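PDB 4X27: fusolin, which probably binds chitin through a copper-containing domain of the lytic polysaccharide monooxygenase family and enhances the virulence of entomopoxviruses, crystallizing in vivo as viral spindles. Local coordinates for residues F138-I143 against N193-T198; Q206-L211 against D230-H235. All blocks are in the same frame, centred on the assembly; numbering follows the deposited sequence.

Contact 1: residues F138-I143 against N193-T198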
loop_
_atom_site.group_PDB
_atom_site.type_symbol
_atom_site.label_atom_id
_atom_site.label_comp_id
_atom_site.label_asym_id
_atom_site.label_seq_id
_atom_site.Cartn_x
_atom_site.Cartn_y
_atom_site.Cartn_z
ATOM N N PHE A 138 -22.029 12.357 8.750
ATOM C CA PHE A 138 -23.068 11.339 8.783
ATOM C C PHE A 138 -24.373 11.969 8.280
ATOM O O PHE A 138 -24.831 12.988 8.820
ATOM C CB PHE A 138 -23.227 10.710 10.171
ATOM C CG PHE A 138 -23.964 9.386 10.117
ATOM C CD1 PHE A 138 -25.356 9.343 10.149
ATOM C CD2 PHE A 138 -23.265 8.181 10.053
ATOM C CE1 PHE A 138 -26.035 8.123 10.092
ATOM C CE2 PHE A 138 -23.946 6.960 10.005
ATOM C CZ PHE A 138 -25.326 6.941 10.025
ATOM N N CYS A 139 -24.931 11.366 7.216
ATOM C CA CYS A 139 -26.137 11.801 6.528
ATOM C C CYS A 139 -27.404 11.217 7.172
ATOM O O CYS A 139 -27.723 10.062 6.904
ATOM C CB CYS A 139 -26.041 11.401 5.058
ATOM S SG CYS A 139 -27.429 11.943 4.025
ATOM N N PRO A 140 -28.193 11.986 7.955
ATOM C CA PRO A 140 -29.439 11.417 8.488
ATOM C C PRO A 140 -30.575 11.603 7.485
ATOM O O PRO A 140 -30.978 12.740 7.209
ATOM C CB PRO A 140 -29.667 12.210 9.779
ATOM C CG PRO A 140 -28.923 13.536 9.578
ATOM C CD PRO A 140 -28.024 13.397 8.368
ATOM N N THR A 141 -31.093 10.499 6.930
ATOM C CA THR A 141 -32.200 10.592 5.982
ATOM C C THR A 141 -33.519 10.794 6.759
ATOM O O THR A 141 -34.460 11.329 6.203
ATOM C CB THR A 141 -32.222 9.381 5.016
ATOM O OG1 THR A 141 -32.740 8.233 5.673
ATOM C CG2 THR A 141 -30.850 9.079 4.423
ATOM N N ALA A 142 -33.551 10.373 8.047
ATOM C CA ALA A 142 -34.612 10.485 9.044
ATOM C C ALA A 142 -33.980 11.015 10.334
ATOM O O ALA A 142 -33.002 10.444 10.802
ATOM C CB ALA A 142 -35.278 9.116 9.279
ATOM N N ILE A 143 -34.508 12.123 10.880
ATOM C CA ILE A 143 -33.996 12.776 12.089
ATOM C C ILE A 143 -34.450 12.034 13.356
ATOM O O ILE A 143 -35.651 11.851 13.576
ATOM C CB ILE A 143 -34.401 14.298 12.143
ATOM C CG1 ILE A 143 -33.944 15.084 10.868
ATOM C CG2 ILE A 143 -33.903 14.977 13.438
ATOM C CD1 ILE A 143 -32.328 15.097 10.593
ATOM N N ASN A 193 -31.868 19.333 5.401
ATOM C CA ASN A 193 -30.956 20.429 5.682
ATOM C C ASN A 193 -29.848 20.045 6.681
ATOM O O ASN A 193 -28.822 20.729 6.724
ATOM C CB ASN A 193 -31.758 21.647 6.227
ATOM C CG ASN A 193 -32.377 21.417 7.590
ATOM O OD1 ASN A 193 -33.060 20.419 7.838
ATOM N ND2 ASN A 193 -32.172 22.348 8.499
ATOM N N LEU A 194 -30.064 18.971 7.483
ATOM C CA LEU A 194 -29.187 18.567 8.584
ATOM C C LEU A 194 -28.252 17.378 8.329
ATOM O O LEU A 194 -28.591 16.441 7.617
ATOM C CB LEU A 194 -30.023 18.234 9.834
ATOM C CG LEU A 194 -30.940 19.310 10.409
ATOM C CD1 LEU A 194 -31.717 18.762 11.607
ATOM C CD2 LEU A 194 -30.167 20.555 10.778
ATOM N N VAL A 195 -27.088 17.423 8.999
ATOM C CA VAL A 195 -26.026 16.408 9.007
ATOM C C VAL A 195 -25.411 16.310 10.418
ATOM O O VAL A 195 -25.644 17.165 11.279
ATOM C CB VAL A 195 -24.893 16.668 7.948
ATOM C CG1 VAL A 195 -25.356 16.398 6.517
ATOM C CG2 VAL A 195 -24.295 18.068 8.076
ATOM N N TYR A 196 -24.614 15.271 10.642
ATOM C CA TYR A 196 -23.803 15.143 11.851
ATOM C C TYR A 196 -22.381 15.276 11.404
ATOM O O TYR A 196 -21.973 14.533 10.503
ATOM C CB TYR A 196 -24.004 13.818 12.596
ATOM C CG TYR A 196 -25.351 13.593 13.232
ATOM C CD1 TYR A 196 -25.653 14.133 14.479
ATOM C CD2 TYR A 196 -26.263 12.702 12.674
ATOM C CE1 TYR A 196 -26.848 13.825 15.130
ATOM C CE2 TYR A 196 -27.461 12.393 13.310
ATOM C CZ TYR A 196 -27.747 12.948 14.540
ATOM O OH TYR A 196 -28.953 12.663 15.130
ATOM N N ARG A 197 -21.642 16.236 11.965
ATOM C CA ARG A 197 -20.236 16.448 11.621
ATOM C C ARG A 197 -19.361 16.454 12.854
ATOM O O ARG A 197 -19.690 17.105 13.838
ATOM C CB ARG A 197 -20.026 17.753 10.846
ATOM C CG ARG A 197 -20.556 17.753 9.401
ATOM C CD ARG A 197 -20.046 18.949 8.598
ATOM N NE ARG A 197 -20.272 20.242 9.257
ATOM C CZ ARG A 197 -21.259 21.083 8.958
ATOM N NH1 ARG A 197 -22.149 20.770 8.026
ATOM N NH2 ARG A 197 -21.362 22.247 9.586
ATOM N N THR A 198 -18.242 15.739 12.808
ATOM C CA THR A 198 -17.312 15.719 13.932
ATOM C C THR A 198 -15.908 15.493 13.417
ATOM O O THR A 198 -15.713 14.830 12.396
ATOM C CB THR A 198 -17.713 14.708 15.044
ATOM O OG1 THR A 198 -17.250 15.221 16.293
ATOM C CG2 THR A 198 -17.166 13.275 14.817
#
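Phe138 and Tyr196 face each other as an antiparallel hydrogen-bonded pair, their CA atoms 4.9 Å apart, where strand 131-140 ends against the start of strand 194-203. The two run at 158° to each other within a four-stranded antiparallel sheet, part of the fibronectin type III-like beta-sandwich core of a lytic polysaccharide monooxygenase. Phe138 N donates to Tyr196 O at 2.8 Å, and Tyr196 N returns the bond to Phe138 O at 2.9 Å. The next residue but one, Pro140, has no N-H to give, which suits a strand end: its ring carbon CD instead sits 3.2 Å from Leu194 O, and the pairing stops there.

Phe138 and Tyr196 project from the same face of the sheet and touch at their roots, CB to CB. Beyond that the rings diverge, the CD2 corner of Tyr196 staying obliquely beside the Phe138 ring: Phe138 swings CG anti to its backbone N (chi1 -162°), whereas Tyr196 keeps CG anti to its carbonyl carbon, which carries its ring toward Pro140 of the partner strand, CD2 lying 4.2 Å from Pro140 CG. Both rings pack against Phe149 and Trp215, an aromatic layer suited to the sandwich interior, and the tyrosine hydroxyl OH is hydrogen-bonded with Glu145 OE2. On the other face Cys139 is tied to Cys189 by a disulfide. The bound copper, held by His1 and His144, lies about 8 Å from the Pro140 side chain. Past the strand end, Ile143 and Leu194 cross at about a right angle, methyl CD1 of Ile143 resting 3.9 Å from CD1 of Leu194.

Contact 2: residues Q206-L211 against D230-H235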
loop_
_atom_site.group_PDB
_atom_site.type_symbol
_atom_site.label_atom_id
_atom_site.label_comp_id
_atom_site.label_asym_id
_atom_site.label_seq_id
_atom_site.Cartn_x
_atom_site.Cartn_y
_atom_site.Cartn_z
ATOM N N GLN A 206 -0.492 2.497 7.491
ATOM C CA GLN A 206 0.375 2.301 6.340
ATOM C C GLN A 206 -0.303 1.402 5.333
ATOM O O GLN A 206 0.256 1.137 4.279
ATOM C CB GLN A 206 1.727 1.705 6.795
ATOM C CG GLN A 206 2.463 2.587 7.821
ATOM C CD GLN A 206 2.623 3.998 7.322
ATOM O OE1 GLN A 206 3.114 4.228 6.214
ATOM N NE2 GLN A 206 2.207 4.974 8.124
ATOM N N THR A 207 -1.500 0.907 5.684
ATOM C CA THR A 207 -2.323 -0.027 4.912
ATOM C C THR A 207 -3.751 0.462 4.827
ATOM O O THR A 207 -4.139 1.342 5.604
ATOM C CB THR A 207 -2.304 -1.415 5.590
ATOM O OG1 THR A 207 -2.690 -1.299 6.965
ATOM C CG2 THR A 207 -0.976 -2.082 5.505
ATOM N N GLN A 208 -4.547 -0.120 3.917
ATOM C CA GLN A 208 -5.973 0.181 3.783
ATOM C C GLN A 208 -6.646 -0.312 5.047
ATOM O O GLN A 208 -6.273 -1.358 5.595
ATOM C CB GLN A 208 -6.567 -0.465 2.518
ATOM C CG GLN A 208 -7.973 -0.015 2.182
ATOM C CD GLN A 208 -8.455 -0.569 0.880
ATOM O OE1 GLN A 208 -7.762 -0.539 -0.151
ATOM N NE2 GLN A 208 -9.688 -1.021 0.874
ATOM N N PHE A 209 -7.533 0.494 5.578
ATOM C CA PHE A 209 -8.160 0.204 6.853
ATOM C C PHE A 209 -9.663 0.496 6.807
ATOM O O PHE A 209 -10.172 1.029 5.817
ATOM C CB PHE A 209 -7.451 1.011 7.973
ATOM C CG PHE A 209 -7.507 2.512 7.845
ATOM C CD1 PHE A 209 -6.628 3.189 7.004
ATOM C CD2 PHE A 209 -8.459 3.251 8.547
ATOM C CE1 PHE A 209 -6.676 4.578 6.898
ATOM C CE2 PHE A 209 -8.532 4.643 8.410
ATOM C CZ PHE A 209 -7.611 5.296 7.628
ATOM N N VAL A 210 -10.368 0.108 7.859
ATOM C CA VAL A 210 -11.816 0.313 7.935
ATOM C C VAL A 210 -12.119 1.226 9.113
ATOM O O VAL A 210 -11.434 1.168 10.131
ATOM C CB VAL A 210 -12.571 -1.054 8.007
ATOM C CG1 VAL A 210 -14.011 -0.928 8.521
ATOM C CG2 VAL A 210 -12.538 -1.769 6.662
ATOM N N LEU A 211 -13.113 2.103 8.937
ATOM C CA LEU A 211 -13.653 2.980 9.980
ATOM C C LEU A 211 -15.055 2.486 10.284
ATOM O O LEU A 211 -15.844 2.315 9.360
ATOM C CB LEU A 211 -13.627 4.466 9.571
ATOM C CG LEU A 211 -12.218 5.147 9.559
ATOM C CD1 LEU A 211 -12.275 6.542 8.961
ATOM C CD2 LEU A 211 -11.605 5.188 10.958
ATOM N N ASP A 230 -14.333 2.191 4.034
ATOM C CA ASP A 230 -12.992 1.802 3.508
ATOM C C ASP A 230 -12.157 3.064 3.219
ATOM O O ASP A 230 -12.619 3.965 2.504
ATOM C CB ASP A 230 -13.134 0.910 2.266
ATOM C CG ASP A 230 -13.902 -0.365 2.582
ATOM O OD1 ASP A 230 -13.391 -1.183 3.396
ATOM O OD2 ASP A 230 -15.043 -0.527 2.059
ATOM N N VAL A 231 -10.967 3.166 3.856
ATOM C CA VAL A 231 -10.095 4.355 3.761
ATOM C C VAL A 231 -8.640 3.915 3.570
ATOM O O VAL A 231 -8.266 2.811 3.966
ATOM C CB VAL A 231 -10.231 5.292 5.028
ATOM C CG1 VAL A 231 -9.480 6.619 4.860
ATOM C CG2 VAL A 231 -11.677 5.558 5.396
ATOM N N ILE A 232 -7.817 4.809 2.983
ATOM C CA ILE A 232 -6.384 4.594 2.770
ATOM C C ILE A 232 -5.677 5.960 2.730
ATOM O O ILE A 232 -6.218 6.959 2.207
ATOM C CB ILE A 232 -6.074 3.725 1.486
ATOM C CG1 ILE A 232 -4.690 3.022 1.595
ATOM C CG2 ILE A 232 -6.206 4.560 0.199
ATOM C CD1 ILE A 232 -4.216 2.165 0.355
ATOM N N PHE A 233 -4.466 5.993 3.290
ATOM C CA PHE A 233 -3.649 7.206 3.237
ATOM C C PHE A 233 -2.641 7.084 2.087
ATOM O O PHE A 233 -1.978 6.052 1.965
ATOM C CB PHE A 233 -2.946 7.486 4.581
ATOM C CG PHE A 233 -3.885 7.920 5.680
ATOM C CD1 PHE A 233 -4.566 9.128 5.600
ATOM C CD2 PHE A 233 -4.076 7.128 6.807
ATOM C CE1 PHE A 233 -5.451 9.520 6.612
ATOM C CE2 PHE A 233 -4.958 7.528 7.821
ATOM C CZ PHE A 233 -5.644 8.714 7.706
ATOM N N ALA A 234 -2.586 8.090 1.210
ATOM C CA ALA A 234 -1.630 8.080 0.108
ATOM C C ALA A 234 -0.369 8.790 0.566
ATOM O O ALA A 234 -0.442 9.897 1.088
ATOM C CB ALA A 234 -2.202 8.736 -1.137
ATOM N N HIS A 235 0.775 8.143 0.414
ATOM C CA HIS A 235 2.036 8.729 0.839
ATOM C C HIS A 235 2.513 9.788 -0.123
ATOM O O HIS A 235 2.317 9.678 -1.331
ATOM C CB HIS A 235 3.126 7.648 0.980
ATOM C CG HIS A 235 2.863 6.675 2.075
ATOM N ND1 HIS A 235 2.252 5.450 1.827
ATOM C CD2 HIS A 235 3.122 6.780 3.398
ATOM C CE1 HIS A 235 2.158 4.854 3.001
ATOM N NE2 HIS A 235 2.670 5.621 3.978
HETATM O O HOH W 1 -0.869 3.777 2.958
HETATM O O HOH W 2 -3.416 3.722 4.692
HETATM O O HOH W 3 -10.696 -0.911 3.826
#
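Phe209 O is gripped twice, by Val231 N at 3.0 Å and by a water that donates to it at 2.8 Å. The same water donates to Asp230 OD1 and accepts from Gln208 NE2, knitting the strand start to nearby polar side chains; Gln208 NE2 also reaches Trp117 O, and Asp230 OD2 forms a salt bridge with Arg10. In return Phe209 N donates to Val231 O at 2.9 Å.

Phe209 CG takes the crowded position between the backbone N and the carbonyl carbon (chi1 62°), which brings the ring over the partner strand: Val231 CB stands over one face in a CH-pi contact, 4.0 Å from the centroid. Branched Val231 also sends CG2 to Leu211 CD1. The Phe233 ring lies nearly parallel to that of Phe209 but displaced (planes 29° apart), with Phe233 CE2 3.5 Å from Phe209 CZ. Farther out, His235 NE2 donates to Gln206 OE1 at 2.7 Å; the oxygen lies close to the imidazole plane, but the donor is tilted 28° from the amide carbonyl plane. The imidazole stacks on Tyr161 of the second subunit. The hairpin of strands 209-217 and 223-234 is flanked by strands 147-154 and 120-123, respectively, with Ile202 of strand 194-203 packing on Phe209, Leu211 and Phe233.

Overall arrangement
Contact 1 closes before contact 2 opens along the chain, and strand 194-203, which supplies one side of contact 1, is followed by strand 209-217 of contact 2. Their centres lie 24 Å apart and their nearest atoms about 9 Å, so they do not touch. Each belongs to a different sheet: contact 1 to the four-stranded antiparallel one, contact 2 to the mixed six-stranded one. The sheets pack together in part through these strands: Phe149 and Trp215 of the mixed sheet meet contact 1, and Ile202 at the far end of strand 194-203 meets contact 2. Contact 1 thus lies at the copper end of the domain, whereas contact 2 is near the chain centre and lies beside the second subunit, which His235, Gln206 and Thr207 touch.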